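Local coordinates for protein tail lysozyme, putative (PDB 2IA7) that is of unknown function but is probably a gp25-like baseplate component of a phage-type tail, possibly a tail lysozyme, at residues I38-L42 / A82-E87; C57-R62 / L74-V79; R89-V95 / D110-R116. All blocks are in the same frame, centred on the assembly; numbering follows the deposited sequence.

Contact 1: residues I38-L42 / A82-E87; sequences IRIIL and ALILWE
I41 and L83 do most of the work where helix 30-42 meets the end of helix 69-86. The two branches of I41 go to different places. CD1, at the end of the longer branch, rests on CB of W86, 3.6 Å away, and also meets CB of E87, while CG2 lies 3.8 Å from CB of A82. With CG2 anti to the backbone N and CG1 beside it (chi1 -64°), the side chain straddles the last turn of the opposing helix. L83 fills the neighbouring ground: its CD2 methyl fits among I38, I41 and L42, 3.9 Å from CG2 of I38 and equally far from CD2 of L42, and its side chain runs at about a right angle to those of I38 and L42. The short segments 38-42 and 82-86 pass with their axes 10.0 Å apart at 117°, far from alignment, so the touching residues are gathered round one crossing point. W86 meets I41 chiefly through CB, and its indole leads away to meet F55 edge-to-face; F55 also touches I41. On the sheet side, L83 and L42 both reach I111 of strand 106-115, and I38 reaches Y113, which seats the helix pair on the sheet. E87, the first residue to leave the helix, turns its carboxylate out of this apolar patch: OE1 takes a hydrogen bond from S37 and a salt bridge from R89. No hydrogen bond links the two segments, so helix is held to helix here by buried aliphatic packing, with polar groups directed to partners around it.

Contact 2: residues C57-R62 / L74-V79; sequences CGIHDR and LIENEV
OE2 of E78 is gripped side-on by the guanidinium of R62 and also by a water. NE of R62 donates to it at 3.0 Å, nearly in the guanidinium plane, using the anti lone pair of the oxygen; NH2 adds a second bond of 3.2 Å from above the carboxylate plane. Both nitrogens converge on one oxygen, with the guanidinium and carboxylate planes 78° apart. A bend of the E78 chain at chi2 (-91°) brings the carboxylate against G58 and R62. The water on OE2 also donates to O of G58, and a second water links OE1 and the backbone O of E78 to N of G58. G58 lets the carboxylate come close, its CA 3.5 Å from OE1, where a CB would collide with that oxygen. CD2 of L74 lies over one face of the guanidinium, 3.5 Å from NE. CD1 of I59, in one of its two conformers, packs on CG1 of I75, beside F64. Putting an alanine at E78 would probably leave R62 without its carboxylate mate and cost each bridging water one of its acceptors. E78 is the main polar link between loop 57-62 and helix 69-86, its charge probably eased by R62 and water.

Contact 3: residues R89-V95 / D110-R116; sequences RIELLSV and DIEYRVR
CG2 of I90 leans on the ring of Y113, 3.6 Å from CD1, on the sheet face that carries I90, L92, V95, I111, Y113 and V115. The isoleucine is turned with CG1 between the backbone N and the carbonyl carbon (chi1 73°), which leaves CG2 beside the N and near the tyrosine. Further along, CD2 of L92 lies 4.1 Å from CG2 of I111, and V95 meets the same methyl at longer range. Both helices close over this face: I34 of helix 30-42 sits on I90, and from helix 69-86 L83 sits on L92 and V79 on V95. The backbones form an antiparallel pair within the beta hairpin of strands 90-98 and 106-115. E91 and R114 make a hydrogen-bonded pair, each N donating to the other's O. Next comes a classic beta bulge, in which L93 and S94 together face E112: both amides donate to O of E112, at 2.9 Å from L93 N and 3.2 Å from S94 N, approaching from one face of the carbonyl plane. E112 N returns a bond to S94 O. On the other face of the sheet, the NE and NH2 of R114 both grip OE1 of E91, NE at 2.8 Å, with carboxylate and guanidinium planes 89° apart. NH1 of R114 turns to N119. Just past the strand, R116 N donates to O of R89 at 3.0 Å, while the R116 guanidinium lays one face over CB of E91 and makes weak bonds from NE and NH2 to O of I90. At the far end a water spans OG of S94 and O of D110, whose own carboxylate forms a salt bridge with R100.

Following the chain, helix 30-42 comes first, and contact 1 closes a long loop when 82-87 returns against 38-42. Contact 2 lies within that loop, where helix segment 74-79 folds back against the loop 57-62; both contacts use helix 69-86, about 11 Å apart between centres. A probable hydrogen bond from H60 to O of L42 joins them. Contact 3 opens only after contact 1 has closed, the chain passing from helix 69-86 into strand 90-98, and it closes the short loop of the hairpin 90-98/106-115. Its apolar face receives I38, L42 and L83 from contact 1 and V79 from contact 2, uniting both helices with the three-stranded sheet.

Contact 1: residues I38-L42 / A82-E87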
loop_
_atom_site.group_PDB
_atom_site.type_symbol
_atom_site.label_atom_id
_atom_site.label_comp_id
_atom_site.label_asym_id
_atom_site.label_seq_id
_atom_site.Cartn_x
_atom_site.Cartn_y
_atom_site.Cartn_z
ATOM N N ILE A 38 0.867 5.271 -5.114
ATOM C CA ILE A 38 0.636 4.075 -4.342
ATOM C C ILE A 38 1.625 3.991 -3.172
ATOM O O ILE A 38 1.217 3.816 -2.019
ATOM C CB ILE A 38 0.723 2.794 -5.172
ATOM C CG1 ILE A 38 -0.468 2.737 -6.145
ATOM C CG2 ILE A 38 0.653 1.577 -4.283
ATOM C CD1 ILE A 38 -0.290 1.660 -7.247
ATOM N N ARG A 39 2.875 4.223 -3.446
ATOM C CA ARG A 39 3.865 4.151 -2.384
ATOM C C ARG A 39 3.688 5.228 -1.345
ATOM O O ARG A 39 3.936 5.010 -0.165
ATOM C CB ARG A 39 5.281 4.166 -2.960
ATOM C CG ARG A 39 5.605 2.954 -3.832
ATOM C CD ARG A 39 7.041 2.933 -4.339
ATOM N NE ARG A 39 7.461 4.032 -5.216
ATOM C CZ ARG A 39 7.482 4.025 -6.556
ATOM N NH1 ARG A 39 7.210 2.944 -7.270
ATOM N NH2 ARG A 39 7.954 5.099 -7.172
ATOM N N ILE A 40 3.351 6.443 -1.787
ATOM C CA ILE A 40 3.066 7.555 -0.863
ATOM C C ILE A 40 1.908 7.240 0.034
ATOM O O ILE A 40 1.990 7.403 1.244
ATOM C CB ILE A 40 2.819 8.870 -1.607
ATOM C CG1 ILE A 40 4.102 9.356 -2.290
ATOM C CG2 ILE A 40 2.318 9.949 -0.705
ATOM C CD1 ILE A 40 3.852 10.411 -3.358
ATOM N N ILE A 41 0.826 6.771 -0.548
ATOM C CA ILE A 41 -0.364 6.476 0.228
ATOM C C ILE A 41 -0.134 5.431 1.300
ATOM O O ILE A 41 -0.485 5.623 2.452
ATOM C CB ILE A 41 -1.525 6.013 -0.693
ATOM C CG1 ILE A 41 -1.934 7.142 -1.623
ATOM C CG2 ILE A 41 -2.727 5.491 0.133
ATOM C CD1 ILE A 41 -2.589 6.672 -2.886
ATOM N N LEU A 42 0.523 4.321 0.925
ATOM C CA LEU A 42 0.725 3.187 1.860
ATOM C C LEU A 42 1.757 3.588 2.944
ATOM O O LEU A 42 1.706 3.105 4.065
ATOM C CB LEU A 42 1.100 1.911 1.144
ATOM C CG LEU A 42 0.094 1.408 0.105
ATOM C CD1 LEU A 42 0.537 0.087 -0.512
ATOM C CD2 LEU A 42 -1.316 1.344 0.758
ATOM N N ALA A 82 -7.362 2.155 1.305
ATOM C CA ALA A 82 -6.540 3.347 1.126
ATOM C C ALA A 82 -6.305 3.664 -0.330
ATOM O O ALA A 82 -6.385 4.833 -0.726
ATOM C CB ALA A 82 -5.232 3.186 1.879
ATOM N N LEU A 83 -6.038 2.655 -1.153
ATOM C CA LEU A 83 -5.833 2.837 -2.603
ATOM C C LEU A 83 -7.072 3.219 -3.386
ATOM O O LEU A 83 -7.031 4.026 -4.326
ATOM C CB LEU A 83 -5.086 1.640 -3.195
ATOM C CG LEU A 83 -3.688 1.409 -2.594
ATOM C CD1 LEU A 83 -2.986 0.237 -3.309
ATOM C CD2 LEU A 83 -2.759 2.603 -2.656
ATOM N N ILE A 84 -8.191 2.643 -2.973
ATOM C CA ILE A 84 -9.497 2.994 -3.567
ATOM C C ILE A 84 -9.859 4.427 -3.293
ATOM O O ILE A 84 -10.295 5.134 -4.169
ATOM C CB ILE A 84 -10.585 2.073 -3.051
ATOM C CG1 ILE A 84 -10.356 0.695 -3.639
ATOM C CG2 ILE A 84 -11.995 2.615 -3.394
ATOM C CD1 ILE A 84 -11.218 -0.371 -2.989
ATOM N N LEU A 85 -9.659 4.865 -2.066
ATOM C CA LEU A 85 -9.942 6.225 -1.692
ATOM C C LEU A 85 -8.981 7.212 -2.348
ATOM O O LEU A 85 -9.446 8.258 -2.843
ATOM C CB LEU A 85 -9.890 6.349 -0.186
ATOM C CG LEU A 85 -10.265 7.703 0.391
ATOM C CD1 LEU A 85 -11.661 8.165 -0.045
ATOM C CD2 LEU A 85 -10.180 7.612 1.912
ATOM N N TRP A 86 -7.675 6.985 -2.313
ATOM C CA TRP A 86 -6.691 8.016 -2.660
ATOM C C TRP A 86 -6.058 7.859 -4.028
ATOM O O TRP A 86 -5.362 8.766 -4.449
ATOM C CB TRP A 86 -5.618 8.067 -1.575
ATOM C CG TRP A 86 -6.184 8.479 -0.268
ATOM C CD1 TRP A 86 -6.320 7.726 0.848
ATOM C CD2 TRP A 86 -6.746 9.767 0.046
ATOM N NE1 TRP A 86 -6.922 8.478 1.866
ATOM C CE2 TRP A 86 -7.174 9.726 1.383
ATOM C CE3 TRP A 86 -6.880 10.963 -0.676
ATOM C CZ2 TRP A 86 -7.778 10.816 2.007
ATOM C CZ3 TRP A 86 -7.461 12.046 -0.043
ATOM C CH2 TRP A 86 -7.893 11.959 1.281
ATOM N N GLU A 87 -6.299 6.750 -4.728
ATOM C CA GLU A 87 -5.696 6.568 -6.065
ATOM C C GLU A 87 -6.752 6.097 -7.080
ATOM O O GLU A 87 -6.775 4.917 -7.476
ATOM C CB GLU A 87 -4.504 5.654 -6.046
ATOM C CG GLU A 87 -3.717 5.660 -7.379
ATOM C CD GLU A 87 -3.621 7.011 -8.003
ATOM O OE1 GLU A 87 -2.665 7.728 -7.677
ATOM O OE2 GLU A 87 -4.466 7.384 -8.850
#

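Contact 2: residues C57-R62 / L74-V79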
loop_
_atom_site.group_PDB
_atom_site.type_symbol
_atom_site.label_atom_id
_atom_site.label_comp_id
_atom_site.label_asym_id
_atom_site.label_seq_id
_atom_site.Cartn_x
_atom_site.Cartn_y
_atom_site.Cartn_z
ATOM N N CYS A 57 -2.891 5.505 5.081
ATOM C CA CYS A 57 -3.309 4.121 5.152
ATOM C C CYS A 57 -3.486 3.688 6.622
ATOM O O CYS A 57 -2.617 3.942 7.473
ATOM C CB CYS A 57 -2.287 3.230 4.460
ATOM S SG CYS A 57 -2.657 1.489 4.499
ATOM N N GLY A 58 -4.610 3.060 6.924
ATOM C CA GLY A 58 -4.927 2.700 8.282
ATOM C C GLY A 58 -4.035 1.659 8.914
ATOM O O GLY A 58 -4.083 1.479 10.122
ATOM N N ILE A 59 -3.223 0.954 8.127
ATOM C CA ILE A 59 -2.306 -0.029 8.675
ATOM C C ILE A 59 -1.381 0.563 9.754
ATOM O O ILE A 59 -1.043 -0.128 10.727
ATOM C CB ILE A 59 -1.478 -0.712 7.573
ATOM C CG1 ILE A 59 -0.981 -2.076 8.071
ATOM C CG2 ILE A 59 -0.366 0.197 7.086
ATOM C CD1 ILE A 59 -2.131 -2.979 8.557
ATOM N N HIS A 60 -1.026 1.844 9.623
ATOM C CA HIS A 60 -0.135 2.504 10.560
ATOM C C HIS A 60 -0.776 2.714 11.928
ATOM O O HIS A 60 -0.059 2.983 12.877
ATOM C CB HIS A 60 0.338 3.852 9.976
ATOM C CG HIS A 60 1.134 3.701 8.705
ATOM N ND1 HIS A 60 2.488 3.448 8.698
ATOM C CD2 HIS A 60 0.749 3.715 7.414
ATOM C CE1 HIS A 60 2.907 3.344 7.444
ATOM N NE2 HIS A 60 1.868 3.500 6.646
ATOM N N ASP A 61 -2.105 2.617 12.032
ATOM C CA ASP A 61 -2.794 2.746 13.326
ATOM C C ASP A 61 -2.847 1.440 14.145
ATOM O O ASP A 61 -3.213 1.460 15.312
ATOM C CB ASP A 61 -4.201 3.246 13.113
ATOM C CG ASP A 61 -4.234 4.597 12.418
ATOM O OD1 ASP A 61 -3.414 5.465 12.780
ATOM O OD2 ASP A 61 -5.073 4.788 11.520
ATOM N N ARG A 62 -2.456 0.327 13.539
ATOM C CA ARG A 62 -2.677 -0.981 14.130
ATOM C C ARG A 62 -1.499 -1.430 14.981
ATOM O O ARG A 62 -0.369 -1.176 14.622
ATOM C CB ARG A 62 -2.852 -2.003 13.037
ATOM C CG ARG A 62 -4.019 -1.750 12.100
ATOM C CD ARG A 62 -5.153 -2.666 12.444
ATOM N NE ARG A 62 -6.347 -2.407 11.633
ATOM C CZ ARG A 62 -7.571 -2.783 12.023
ATOM N NH1 ARG A 62 -7.721 -3.435 13.156
ATOM N NH2 ARG A 62 -8.624 -2.518 11.269
ATOM N N LEU A 74 -6.830 -8.730 6.806
ATOM C CA LEU A 74 -7.104 -7.417 7.355
ATOM C C LEU A 74 -6.121 -6.385 6.820
ATOM O O LEU A 74 -6.570 -5.302 6.367
ATOM C CB LEU A 74 -7.029 -7.500 8.854
ATOM C CG LEU A 74 -7.383 -6.277 9.675
ATOM C CD1 LEU A 74 -7.931 -6.662 11.009
ATOM C CD2 LEU A 74 -6.136 -5.440 9.841
ATOM N N ILE A 75 -4.827 -6.736 6.793
ATOM C CA ILE A 75 -3.763 -5.899 6.240
ATOM C C ILE A 75 -4.006 -5.614 4.764
ATOM O O ILE A 75 -4.001 -4.464 4.338
ATOM C CB ILE A 75 -2.407 -6.520 6.471
ATOM C CG1 ILE A 75 -2.167 -6.544 7.990
ATOM C CG2 ILE A 75 -1.312 -5.813 5.682
ATOM C CD1 ILE A 75 -1.038 -7.565 8.359
ATOM N N GLU A 76 -4.359 -6.650 4.033
ATOM C CA GLU A 76 -4.748 -6.521 2.647
ATOM C C GLU A 76 -5.862 -5.516 2.465
ATOM O O GLU A 76 -5.831 -4.716 1.537
ATOM C CB GLU A 76 -5.162 -7.878 2.076
ATOM C CG GLU A 76 -4.000 -8.822 1.827
ATOM C CD GLU A 76 -4.391 -10.294 1.789
ATOM O OE1 GLU A 76 -5.610 -10.617 1.867
ATOM O OE2 GLU A 76 -3.481 -11.125 1.733
ATOM N N ASN A 77 -6.885 -5.592 3.283
ATOM C CA ASN A 77 -8.061 -4.808 3.019
ATOM C C ASN A 77 -7.879 -3.359 3.474
ATOM O O ASN A 77 -8.421 -2.453 2.838
ATOM C CB ASN A 77 -9.253 -5.495 3.683
ATOM C CG ASN A 77 -9.581 -6.837 3.016
ATOM O OD1 ASN A 77 -9.234 -7.053 1.843
ATOM N ND2 ASN A 77 -10.237 -7.745 3.748
ATOM N N GLU A 78 -6.989 -3.128 4.428
ATOM C CA GLU A 78 -6.569 -1.768 4.759
ATOM C C GLU A 78 -5.841 -1.120 3.572
ATOM O O GLU A 78 -6.024 0.077 3.253
ATOM C CB GLU A 78 -5.659 -1.744 5.975
ATOM C CG GLU A 78 -6.390 -1.991 7.272
ATOM C CD GLU A 78 -6.866 -0.739 7.917
ATOM O OE1 GLU A 78 -7.164 0.246 7.232
ATOM O OE2 GLU A 78 -6.956 -0.763 9.139
ATOM N N VAL A 79 -5.003 -1.895 2.883
ATOM C CA VAL A 79 -4.307 -1.411 1.701
ATOM C C VAL A 79 -5.335 -1.134 0.615
ATOM O O VAL A 79 -5.291 -0.078 -0.030
ATOM C CB VAL A 79 -3.301 -2.453 1.262
ATOM C CG1 VAL A 79 -2.783 -2.188 -0.136
ATOM C CG2 VAL A 79 -2.150 -2.560 2.308
HETATM O O HOH W 1 -6.651 2.225 5.032
HETATM O O HOH W 2 -6.846 1.183 11.014
#

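Contact 3: residues R89-V95 / D110-R116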
loop_
_atom_site.group_PDB
_atom_site.type_symbol
_atom_site.label_atom_id
_atom_site.label_comp_id
_atom_site.label_asym_id
_atom_site.label_seq_id
_atom_site.Cartn_x
_atom_site.Cartn_y
_atom_site.Cartn_z
ATOM N N ARG A 89 -7.088 6.539 -10.146
ATOM C CA ARG A 89 -6.603 6.252 -11.520
ATOM C C ARG A 89 -6.406 4.764 -11.787
ATOM O O ARG A 89 -6.250 4.365 -12.932
ATOM C CB ARG A 89 -5.292 6.973 -11.770
ATOM C CG ARG A 89 -5.460 8.469 -11.887
ATOM C CD ARG A 89 -4.158 9.193 -12.082
ATOM N NE ARG A 89 -3.325 9.041 -10.898
ATOM C CZ ARG A 89 -2.125 9.561 -10.756
ATOM N NH1 ARG A 89 -1.584 10.300 -11.713
ATOM N NH2 ARG A 89 -1.448 9.356 -9.629
ATOM N N ILE A 90 -6.522 3.951 -10.745
ATOM C CA ILE A 90 -6.379 2.489 -10.859
ATOM C C ILE A 90 -7.596 1.716 -10.430
ATOM O O ILE A 90 -8.378 2.213 -9.634
ATOM C CB ILE A 90 -5.111 1.999 -10.092
ATOM C CG1 ILE A 90 -5.294 2.054 -8.571
ATOM C CG2 ILE A 90 -3.893 2.806 -10.551
ATOM C CD1 ILE A 90 -4.075 1.603 -7.767
ATOM N N GLU A 91 -7.710 0.491 -10.948
ATOM C CA GLU A 91 -8.626 -0.529 -10.464
ATOM C C GLU A 91 -7.755 -1.593 -9.859
ATOM O O GLU A 91 -6.876 -2.129 -10.485
ATOM C CB GLU A 91 -9.442 -1.162 -11.618
ATOM C CG GLU A 91 -10.301 -2.297 -11.083
ATOM C CD GLU A 91 -11.086 -3.068 -12.136
ATOM O OE1 GLU A 91 -10.671 -3.121 -13.320
ATOM O OE2 GLU A 91 -12.110 -3.691 -11.743
ATOM N N LEU A 92 -7.967 -1.911 -8.607
ATOM C CA LEU A 92 -7.232 -2.989 -8.008
ATOM C C LEU A 92 -7.719 -4.349 -8.474
ATOM O O LEU A 92 -8.906 -4.591 -8.421
ATOM C CB LEU A 92 -7.377 -2.966 -6.484
ATOM C CG LEU A 92 -6.814 -1.747 -5.759
ATOM C CD1 LEU A 92 -7.139 -1.818 -4.231
ATOM C CD2 LEU A 92 -5.335 -1.499 -6.032
ATOM N N LEU A 93 -6.802 -5.232 -8.855
ATOM C CA LEU A 93 -7.077 -6.597 -9.319
ATOM C C LEU A 93 -6.765 -7.650 -8.245
ATOM O O LEU A 93 -7.531 -8.581 -8.063
ATOM C CB LEU A 93 -6.249 -6.917 -10.567
ATOM C CG LEU A 93 -6.451 -5.942 -11.733
ATOM C CD1 LEU A 93 -5.609 -6.291 -12.929
ATOM C CD2 LEU A 93 -7.906 -5.844 -12.163
ATOM N N SER A 94 -5.666 -7.488 -7.503
ATOM C CA SER A 94 -5.251 -8.446 -6.471
ATOM C C SER A 94 -4.462 -7.649 -5.451
ATOM O O SER A 94 -3.584 -6.883 -5.819
ATOM C CB SER A 94 -4.337 -9.534 -7.075
ATOM O OG SER A 94 -4.191 -10.561 -6.118
ATOM N N VAL A 95 -4.709 -7.887 -4.173
ATOM C CA VAL A 95 -3.883 -7.404 -3.059
ATOM C C VAL A 95 -3.623 -8.601 -2.149
ATOM O O VAL A 95 -4.564 -9.121 -1.528
ATOM C CB VAL A 95 -4.523 -6.223 -2.292
ATOM C CG1 VAL A 95 -3.628 -5.807 -1.129
ATOM C CG2 VAL A 95 -4.754 -5.040 -3.261
ATOM N N ASP A 110 1.811 -7.718 -2.379
ATOM C CA ASP A 110 1.803 -7.874 -3.828
ATOM C C ASP A 110 0.485 -7.291 -4.343
ATOM O O ASP A 110 -0.589 -7.776 -4.019
ATOM C CB ASP A 110 1.898 -9.330 -4.172
ATOM C CG ASP A 110 3.210 -9.961 -3.679
ATOM O OD1 ASP A 110 4.271 -9.440 -3.980
ATOM O OD2 ASP A 110 3.086 -11.095 -3.083
ATOM N N ILE A 111 0.590 -6.234 -5.135
ATOM C CA ILE A 111 -0.488 -5.450 -5.616
ATOM C C ILE A 111 -0.501 -5.499 -7.145
ATOM O O ILE A 111 0.418 -5.026 -7.787
ATOM C CB ILE A 111 -0.380 -3.978 -5.145
ATOM C CG1 ILE A 111 -0.293 -3.871 -3.601
ATOM C CG2 ILE A 111 -1.598 -3.217 -5.669
ATOM C CD1 ILE A 111 0.105 -2.500 -3.083
ATOM N N GLU A 112 -1.582 -6.044 -7.684
ATOM C CA GLU A 112 -1.780 -6.079 -9.150
ATOM C C GLU A 112 -2.902 -5.105 -9.414
ATOM O O GLU A 112 -3.923 -5.098 -8.715
ATOM C CB GLU A 112 -2.153 -7.477 -9.676
ATOM C CG GLU A 112 -1.189 -8.566 -9.369
ATOM C CD GLU A 112 -1.620 -9.928 -9.936
ATOM O OE1 GLU A 112 -2.130 -9.960 -11.106
ATOM O OE2 GLU A 112 -1.456 -10.938 -9.184
ATOM N N TYR A 113 -2.735 -4.246 -10.403
ATOM C CA TYR A 113 -3.704 -3.238 -10.696
ATOM C C TYR A 113 -3.727 -2.896 -12.181
ATOM O O TYR A 113 -2.790 -3.177 -12.917
ATOM C CB TYR A 113 -3.450 -2.013 -9.838
ATOM C CG TYR A 113 -2.137 -1.306 -10.100
ATOM C CD1 TYR A 113 -2.028 -0.269 -11.071
ATOM C CD2 TYR A 113 -0.972 -1.640 -9.389
ATOM C CE1 TYR A 113 -0.815 0.385 -11.277
ATOM C CE2 TYR A 113 0.222 -0.986 -9.598
ATOM C CZ TYR A 113 0.303 0.051 -10.516
ATOM O OH TYR A 113 1.511 0.659 -10.734
ATOM N N ARG A 114 -4.844 -2.323 -12.585
ATOM C CA ARG A 114 -5.104 -1.849 -13.964
ATOM C C ARG A 114 -5.147 -0.319 -13.956
ATOM O O ARG A 114 -5.810 0.305 -13.125
ATOM C CB ARG A 114 -6.451 -2.404 -14.463
ATOM C CG ARG A 114 -6.816 -1.990 -15.859
ATOM C CD ARG A 114 -8.136 -2.636 -16.279
ATOM N NE ARG A 114 -9.227 -2.101 -15.502
ATOM C CZ ARG A 114 -9.964 -1.037 -15.816
ATOM N NH1 ARG A 114 -9.765 -0.374 -16.931
ATOM N NH2 ARG A 114 -10.912 -0.636 -14.991
ATOM N N VAL A 115 -4.353 0.324 -14.812
ATOM C CA VAL A 115 -4.441 1.756 -15.026
ATOM C C VAL A 115 -5.599 2.024 -15.937
ATOM O O VAL A 115 -5.648 1.518 -17.042
ATOM C CB VAL A 115 -3.127 2.327 -15.604
ATOM C CG1 VAL A 115 -3.280 3.807 -15.939
ATOM C CG2 VAL A 115 -2.011 2.159 -14.543
ATOM N N ARG A 116 -6.582 2.750 -15.430
ATOM C CA ARG A 116 -7.852 2.896 -16.128
ATOM C C ARG A 116 -7.663 3.606 -17.455
ATOM O O ARG A 116 -8.336 3.268 -18.447
ATOM C CB ARG A 116 -8.889 3.653 -15.253
ATOM C CG ARG A 116 -9.305 2.901 -14.016
ATOM C CD ARG A 116 -10.178 3.797 -13.121
ATOM N NE ARG A 116 -10.437 3.200 -11.815
ATOM C CZ ARG A 116 -11.300 2.216 -11.599
ATOM N NH1 ARG A 116 -12.008 1.723 -12.605
ATOM N NH2 ARG A 116 -11.425 1.697 -10.380
HETATM O O HOH W 3 -1.795 -9.811 -5.268
#